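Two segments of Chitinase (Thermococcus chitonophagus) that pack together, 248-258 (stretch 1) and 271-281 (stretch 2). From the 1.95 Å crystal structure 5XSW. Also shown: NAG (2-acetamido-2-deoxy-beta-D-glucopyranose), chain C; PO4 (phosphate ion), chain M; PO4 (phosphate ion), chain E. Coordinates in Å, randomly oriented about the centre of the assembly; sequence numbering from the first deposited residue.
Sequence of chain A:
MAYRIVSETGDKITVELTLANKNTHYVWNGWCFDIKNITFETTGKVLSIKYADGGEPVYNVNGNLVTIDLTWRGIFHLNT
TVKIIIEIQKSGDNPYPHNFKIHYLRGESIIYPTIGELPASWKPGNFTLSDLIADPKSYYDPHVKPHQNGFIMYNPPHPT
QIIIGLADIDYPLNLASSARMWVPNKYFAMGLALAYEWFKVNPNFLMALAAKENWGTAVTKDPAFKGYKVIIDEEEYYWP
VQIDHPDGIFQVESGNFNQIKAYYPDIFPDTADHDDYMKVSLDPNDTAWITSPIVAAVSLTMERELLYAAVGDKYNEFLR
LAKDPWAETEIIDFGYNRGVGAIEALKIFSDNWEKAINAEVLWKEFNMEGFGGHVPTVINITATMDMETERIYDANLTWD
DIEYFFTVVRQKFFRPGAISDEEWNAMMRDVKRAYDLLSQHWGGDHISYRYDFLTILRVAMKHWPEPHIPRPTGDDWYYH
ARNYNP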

ATOM      1  N   GLY A 248       8.509  10.306   7.967  1.00 20.26           N
ATOM      2  CA  GLY A 248       9.182  11.480   7.384  1.00 20.33           C
ATOM      3  C   GLY A 248       8.372  12.742   7.523  1.00 20.89           C
ATOM      4  O   GLY A 248       7.333  12.773   8.185  1.00 22.35           O
ATOM      5  N   ILE A 249       8.816  13.806   6.861  1.00 20.46           N
ATOM      6  CA  ILE A 249       8.142  15.085   7.056  1.00 19.15           C
ATOM      7  C   ILE A 249       6.861  15.167   6.224  1.00 17.55           C
ATOM      8  O   ILE A 249       6.046  16.000   6.507  1.00 21.09           O
ATOM      9  N   PHE A 250       6.708  14.311   5.228  1.00 20.26           N
ATOM     10  CA  PHE A 250       5.438  14.226   4.421  1.00 20.44           C
ATOM     11  C   PHE A 250       4.438  13.209   4.944  1.00 20.67           C
ATOM     12  O   PHE A 250       3.322  13.117   4.430  1.00 20.88           O
ATOM     13  N   GLN A 251       4.875  12.392   5.921  1.00 23.06           N
ATOM     14  CA  GLN A 251       3.997  11.352   6.562  1.00 21.06           C
ATOM     15  C   GLN A 251       3.445  10.414   5.539  1.00 23.09           C
ATOM     16  O   GLN A 251       2.252  10.116   5.500  1.00 25.24           O
ATOM     17  N   VAL A 252       4.322   9.957   4.665  1.00 23.45           N
ATOM     18  CA  VAL A 252       3.956   8.918   3.717  1.00 20.21           C
ATOM     19  C   VAL A 252       4.054   7.547   4.470  1.00 23.00           C
ATOM     20  O   VAL A 252       5.139   7.194   4.913  1.00 22.71           O
ATOM     21  N   GLU A 253       2.960   6.793   4.536  1.00 22.53           N
ATOM     22  CA  GLU A 253       2.961   5.464   5.202  1.00 23.29           C
ATOM     23  C   GLU A 253       3.437   4.336   4.330  1.00 28.03           C
ATOM     24  O   GLU A 253       3.453   4.453   3.089  1.00 19.69           O
ATOM     25  N   SER A 254       3.794   3.201   4.940  1.00 26.26           N
ATOM     26  CA  SER A 254       4.314   2.147   4.119  1.00 24.84           C
ATOM     27  C   SER A 254       3.312   1.540   3.129  1.00 21.21           C
ATOM     28  O   SER A 254       3.756   1.076   2.092  1.00 22.31           O
ATOM     29  N   GLY A 255       2.005   1.508   3.414  1.00 23.38           N
ATOM     30  CA  GLY A 255       1.060   0.916   2.461  1.00 23.11           C
ATOM     31  C   GLY A 255       1.054   1.761   1.151  1.00 24.75           C
ATOM     32  O   GLY A 255       1.174   1.234   0.042  1.00 21.40           O
ATOM     33  N   ASN A 256       0.924   3.071   1.290  1.00 21.95           N
ATOM     34  CA  ASN A 256       0.958   3.980   0.111  1.00 23.87           C
ATOM     35  C   ASN A 256       2.284   3.892  -0.635  1.00 25.06           C
ATOM     36  O   ASN A 256       2.318   3.840  -1.873  1.00 20.46           O
ATOM     37  N   PHE A 257       3.400   3.788   0.112  1.00 22.26           N
ATOM     38  CA  PHE A 257       4.720   3.583  -0.520  1.00 20.10           C
ATOM     39  C   PHE A 257       4.778   2.310  -1.311  1.00 23.63           C
ATOM     40  O   PHE A 257       5.302   2.254  -2.454  1.00 20.81           O
ATOM     41  N   ASN A 258       4.298   1.229  -0.699  1.00 20.22           N
ATOM     42  CA  ASN A 258       4.242  -0.061  -1.383  1.00 20.34           C
ATOM     43  C   ASN A 258       3.417   0.032  -2.689  1.00 25.96           C
ATOM     44  O   ASN A 258       3.775  -0.505  -3.732  1.00 21.94           O
ATOM     45  N   THR A 271      14.352  -2.780  -4.780  1.00 26.22           N
ATOM     46  CA  THR A 271      15.014  -2.661  -3.468  1.00 29.04           C
ATOM     47  C   THR A 271      14.460  -1.519  -2.628  1.00 32.57           C
ATOM     48  O   THR A 271      14.777  -1.402  -1.460  1.00 25.47           O
ATOM     49  N   ALA A 272      13.634  -0.652  -3.215  1.00 25.45           N
ATOM     50  CA  ALA A 272      13.256   0.600  -2.520  1.00 24.11           C
ATOM     51  C   ALA A 272      12.502   0.270  -1.240  1.00 24.79           C
ATOM     52  O   ALA A 272      11.529  -0.465  -1.267  1.00 27.06           O
ATOM     53  N   ASP A 273      12.923   0.860  -0.146  1.00 28.09           N
ATOM     54  CA  ASP A 273      12.377   0.562   1.167  1.00 28.99           C
ATOM     55  C   ASP A 273      11.788   1.830   1.797  1.00 25.58           C
ATOM     56  O   ASP A 273      12.426   2.886   1.767  1.00 25.83           O
ATOM     57  N   HIS A 274      10.607   1.718   2.394  1.00 23.89           N
ATOM     58  CA  HIS A 274       9.891   2.880   2.941  1.00 26.89           C
ATOM     59  C   HIS A 274      10.715   3.749   3.912  1.00 31.94           C
ATOM     60  O   HIS A 274      10.902   4.994   3.718  1.00 21.80           O
ATOM     61  N   ASP A 275      11.206   3.139   4.999  1.00 27.76           N
ATOM     62  CA  ASP A 275      11.918   3.957   6.003  1.00 29.61           C
ATOM     63  C   ASP A 275      13.201   4.539   5.385  1.00 23.77           C
ATOM     64  O   ASP A 275      13.545   5.698   5.624  1.00 26.29           O
ATOM     65  N   ASP A 276      13.887   3.789   4.539  1.00 22.53           N
ATOM     66  CA  ASP A 276      15.077   4.345   3.928  1.00 24.33           C
ATOM     67  C   ASP A 276      14.792   5.618   3.055  1.00 22.78           C
ATOM     68  O   ASP A 276      15.634   6.549   2.984  1.00 25.25           O
ATOM     69  N   TYR A 277      13.637   5.634   2.373  1.00 23.56           N
ATOM     70  CA  TYR A 277      13.308   6.731   1.441  1.00 22.67           C
ATOM     71  C   TYR A 277      12.667   7.897   2.169  1.00 20.69           C
ATOM     72  O   TYR A 277      12.786   9.011   1.699  1.00 22.74           O
ATOM     73  N   MET A 278      11.978   7.651   3.299  1.00 20.52           N
ATOM     74  CA  MET A 278      11.159   8.688   3.925  1.00 19.19           C
ATOM     75  C   MET A 278      11.780   9.235   5.236  1.00 22.28           C
ATOM     76  O   MET A 278      11.550  10.386   5.602  1.00 22.87           O
ATOM     77  N   LYS A 279      12.509   8.398   5.963  1.00 23.21           N
ATOM     78  CA  LYS A 279      12.899   8.793   7.322  1.00 22.72           C
ATOM     79  C   LYS A 279      14.162   9.696   7.311  1.00 20.87           C
ATOM     80  O   LYS A 279      15.256   9.254   6.989  1.00 22.82           O
ATOM     81  N   VAL A 280      13.994  10.937   7.706  1.00 20.55           N
ATOM     82  CA  VAL A 280      15.088  11.896   7.664  1.00 24.55           C
ATOM     83  C   VAL A 280      15.680  11.945   9.072  1.00 25.83           C
ATOM     84  O   VAL A 280      15.407  11.069   9.875  1.00 25.01           O
ATOM     85  N   SER A 281      16.528  12.922   9.322  1.00 28.40           N
ATOM     86  CA  SER A 281      17.094  13.131  10.634  1.00 31.92           C
ATOM     87  C   SER A 281      17.683  14.510  10.648  1.00 31.68           C
ATOM     88  O   SER A 281      17.610  15.223   9.675  1.00 26.05           O
TER

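Interlocking of aromatic bumps with backbone hollows is well illustrated by two chitinase segments in which a helix beginning at Ser254 and the short helix 274-278 cross nearly at right angles (93°). The main bump is Phe257, which points toward the other stretch in the t rotamer. Its ring enters a hollow lined by Ala272, Asp273, His274, Tyr277 and Met278: His274 CA lies over one face, 3.7 Å from the centroid of the Phe257 ring, Ala272 O sits at the edge, and Phe257 CE1 meets Tyr277 CB at 3.6 Å. The edge of Phe257 is also directed toward the face of Tyr277 (m).

His274 returns the bump. Its CA-CB bond runs sideways, but the t rotamer brings the imidazole against stretch 1, where Ser254 CB packs over its face and His274 NE2 donates to Val252 O at 2.6 Å. His274 ND1 donates to Asp275 OD1, also at 2.6 Å, so both ring nitrogens are anchored.

Further along, Met278, m at all three chi angles, curls so that its CE touches Val252 CG2 at 3.6 Å. Gly248 then fits closely, its CA 3.2 Å from Met278 O; a CB there would clash with that oxygen. One water bridges Ile249 N and Met278 O, and Ile249 CG2 meets Val280 CG2 at 4.1 Å. Gln251, pointing away, instead accepts from the sugar NAG.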

ATOM      1  CB  ILE A 249       9.055  16.261   6.703  1.00 17.71           C
ATOM      2  CG1 ILE A 249       9.572  16.179   5.252  1.00 19.08           C
ATOM      3  CG2 ILE A 249      10.338  16.292   7.655  1.00 21.57           C
ATOM      4  CD1 ILE A 249      10.359  17.510   4.816  1.00 20.33           C
ATOM      5  CB  PHE A 250       5.813  13.842   2.978  1.00 21.06           C
ATOM      6  CG  PHE A 250       6.625  14.936   2.304  1.00 21.42           C
ATOM      7  CD1 PHE A 250       5.977  16.127   1.911  1.00 21.02           C
ATOM      8  CD2 PHE A 250       8.019  14.805   2.183  1.00 19.20           C
ATOM      9  CE1 PHE A 250       6.714  17.177   1.293  1.00 22.00           C
ATOM     10  CE2 PHE A 250       8.810  15.854   1.573  1.00 21.18           C
ATOM     11  CZ  PHE A 250       8.142  17.015   1.113  1.00 20.16           C
ATOM     12  CB  GLN A 251       2.869  12.007   7.384  1.00 20.41           C
ATOM     13  CG  GLN A 251       3.484  12.864   8.555  1.00 20.88           C
ATOM     14  CD  GLN A 251       3.911  11.932   9.743  1.00 24.89           C
ATOM     15  OE1 GLN A 251       3.033  11.423  10.451  1.00 25.20           O
ATOM     16  NE2 GLN A 251       5.219  11.658   9.900  1.00 22.12           N
ATOM     17  CB  VAL A 252       4.908   8.872   2.489  1.00 24.16           C
ATOM     18  CG1 VAL A 252       4.542   7.636   1.600  1.00 23.19           C
ATOM     19  CG2 VAL A 252       4.821  10.214   1.658  1.00 21.29           C
ATOM     20  CB  GLU A 253       1.533   5.159   5.707  1.00 24.31           C
ATOM     21  CG  GLU A 253       1.139   6.176   6.756  1.00 23.11           C
ATOM     22  CD  GLU A 253      -0.207   5.866   7.419  1.00 31.18           C
ATOM     23  OE1 GLU A 253      -0.532   4.670   7.562  1.00 38.14           O
ATOM     24  OE2 GLU A 253      -0.938   6.814   7.774  1.00 41.28           O
ATOM     25  CB  SER A 254       4.955   1.018   4.973  1.00 29.93           C
ATOM     26  OG  SER A 254       3.986   0.297   5.671  1.00 30.06           O
ATOM     27  CB  ASN A 256       0.686   5.413   0.561  1.00 23.00           C
ATOM     28  CG  ASN A 256       0.672   6.413  -0.636  1.00 28.62           C
ATOM     29  OD1 ASN A 256       1.659   7.080  -0.860  1.00 27.32           O
ATOM     30  ND2 ASN A 256      -0.447   6.516  -1.362  1.00 26.40           N
ATOM     31  CB  PHE A 257       5.841   3.578   0.579  1.00 21.58           C
ATOM     32  CG  PHE A 257       7.216   3.588   0.030  1.00 23.50           C
ATOM     33  CD1 PHE A 257       7.844   4.797  -0.250  1.00 25.23           C
ATOM     34  CD2 PHE A 257       7.911   2.388  -0.189  1.00 23.90           C
ATOM     35  CE1 PHE A 257       9.189   4.849  -0.775  1.00 23.82           C
ATOM     36  CE2 PHE A 257       9.245   2.385  -0.673  1.00 24.24           C
ATOM     37  CZ  PHE A 257       9.894   3.607  -1.005  1.00 28.72           C
ATOM     38  CB  ASN A 258       3.608  -1.116  -0.425  1.00 25.40           C
ATOM     39  CG  ASN A 258       3.505  -2.529  -1.057  1.00 35.60           C
ATOM     40  OD1 ASN A 258       2.627  -2.808  -1.885  1.00 33.80           O
ATOM     41  ND2 ASN A 258       4.386  -3.417  -0.643  1.00 37.25           N
ATOM     42  CB  THR A 271      16.513  -2.417  -3.616  1.00 33.62           C
ATOM     43  OG1 THR A 271      16.741  -1.353  -4.561  1.00 33.62           O
ATOM     44  CG2 THR A 271      17.236  -3.694  -4.094  1.00 33.66           C
ATOM     45  CB  ALA A 272      12.357   1.496  -3.431  1.00 23.23           C
ATOM     46  CB  ASP A 273      13.503   0.008   2.090  1.00 34.44           C
ATOM     47  CG  ASP A 273      13.110   0.073   3.535  1.00 34.49           C
ATOM     48  OD1 ASP A 273      12.203  -0.696   3.915  1.00 45.16           O
ATOM     49  OD2 ASP A 273      13.607   0.941   4.262  1.00 31.27           O
ATOM     50  CB  HIS A 274       8.610   2.401   3.639  1.00 23.67           C
ATOM     51  CG  HIS A 274       7.947   3.471   4.457  1.00 24.93           C
ATOM     52  ND1 HIS A 274       8.241   3.681   5.795  1.00 24.68           N
ATOM     53  CD2 HIS A 274       7.052   4.419   4.120  1.00 21.48           C
ATOM     54  CE1 HIS A 274       7.551   4.717   6.238  1.00 25.82           C
ATOM     55  NE2 HIS A 274       6.779   5.151   5.256  1.00 23.97           N
ATOM     56  CB  ASP A 275      12.233   3.133   7.327  1.00 33.37           C
ATOM     57  CG  ASP A 275      10.944   2.769   8.156  1.00 36.05           C
ATOM     58  OD1 ASP A 275       9.782   2.870   7.666  1.00 36.60           O
ATOM     59  OD2 ASP A 275      11.075   2.305   9.317  1.00 41.45           O
ATOM     60  CB  ASP A 276      15.761   3.305   3.039  1.00 29.39           C
ATOM     61  CG  ASP A 276      17.066   3.856   2.378  1.00 34.29           C
ATOM     62  OD1 ASP A 276      17.844   4.471   3.120  1.00 38.78           O
ATOM     63  OD2 ASP A 276      17.332   3.691   1.141  1.00 36.63           O
ATOM     64  CB  TYR A 277      12.360   6.265   0.311  1.00 21.18           C
ATOM     65  CG  TYR A 277      13.091   5.560  -0.829  1.00 24.53           C
ATOM     66  CD1 TYR A 277      13.981   4.492  -0.574  1.00 24.80           C
ATOM     67  CD2 TYR A 277      12.924   5.979  -2.145  1.00 23.65           C
ATOM     68  CE1 TYR A 277      14.642   3.863  -1.599  1.00 24.81           C
ATOM     69  CE2 TYR A 277      13.555   5.345  -3.184  1.00 23.61           C
ATOM     70  CZ  TYR A 277      14.440   4.289  -2.897  1.00 28.37           C
ATOM     71  OH  TYR A 277      15.097   3.643  -3.912  1.00 24.67           O
ATOM     72  CB  MET A 278       9.755   8.182   4.269  1.00 19.98           C
ATOM     73  CG  MET A 278       8.928   7.582   3.055  1.00 24.62           C
ATOM     74  SD  MET A 278       8.997   8.786   1.665  1.00 30.11           S
ATOM     75  CE  MET A 278       8.291  10.099   2.486  1.00 23.55           C
ATOM     76  CB  LYS A 279      13.156   7.531   8.208  1.00 22.90           C
ATOM     77  CG  LYS A 279      13.481   7.910   9.721  1.00 23.26           C
ATOM     78  CD  LYS A 279      13.889   6.547  10.473  1.00 28.37           C
ATOM     79  CE  LYS A 279      14.172   6.821  11.970  1.00 38.58           C
ATOM     80  NZ  LYS A 279      15.061   5.728  12.474  1.00 47.52           N
ATOM     81  CB  VAL A 280      14.634  13.297   7.218  1.00 23.27           C
ATOM     82  CG1 VAL A 280      14.168  13.299   5.703  1.00 19.10           C
ATOM     83  CG2 VAL A 280      13.530  13.825   8.123  1.00 18.38           C
ATOM     84  CB  SER A 281      18.168  12.086  10.952  1.00 40.21           C
ATOM     85  OG  SER A 281      19.301  12.276  10.142  1.00 33.18           O
TER
HETATM   86  C1  NAG C   2      -0.373  15.462  11.723  1.00 24.68           C
HETATM   87  C2  NAG C   2       0.178  14.087  11.698  1.00 23.24           C
HETATM   88  C3  NAG C   2      -0.046  13.426  10.348  1.00 25.02           C
HETATM   89  C4  NAG C   2      -1.476  13.490   9.903  1.00 24.99           C
HETATM   90  C5  NAG C   2      -1.913  14.898   9.920  1.00 22.54           C
HETATM   91  C6  NAG C   2      -3.371  14.948   9.548  1.00 25.90           C
HETATM   92  C7  NAG C   2       2.217  13.377  13.023  1.00 30.55           C
HETATM   93  C8  NAG C   2       3.749  13.479  13.245  1.00 26.08           C
HETATM   94  N2  NAG C   2       1.623  14.149  12.006  1.00 22.52           N
HETATM   95  O3  NAG C   2       0.376  12.046  10.340  1.00 24.07           O
HETATM   96  O4  NAG C   2      -1.599  13.096   8.519  1.00 24.83           O
HETATM   97  O5  NAG C   2      -1.772  15.481  11.263  1.00 22.93           O
HETATM   98  O6  NAG C   2      -3.687  16.323   9.725  1.00 31.11           O
HETATM   99  O7  NAG C   2       1.482  12.630  13.679  1.00 29.95           O
HETATM  100  P   PO4 M 901       0.567   0.464   6.763  0.87 31.34           P
HETATM  101  O1  PO4 M 901       1.509   1.559   6.374  0.87 34.90           O
HETATM  102  O2  PO4 M 901       0.314   0.599   8.236  0.87 25.88           O
HETATM  103  O3  PO4 M 901       1.162  -0.909   6.595  0.87 28.16           O
HETATM  104  O4  PO4 M 901      -0.669   0.676   5.984  0.87 34.22           O
HETATM  105  P   PO4 E 901      -4.235   5.380  -1.226  0.86 31.01           P
HETATM  106  O1  PO4 E 901      -3.117   5.311  -0.251  0.86 33.58           O
HETATM  107  O2  PO4 E 901      -3.839   5.208  -2.667  0.86 28.27           O
HETATM  108  O3  PO4 E 901      -5.211   4.315  -0.805  0.86 35.56           O
HETATM  109  O4  PO4 E 901      -4.924   6.677  -1.294  0.86 26.75           O
HETATM  110  O   HOH W   1      10.634  12.821   4.889  1.00 18.72           O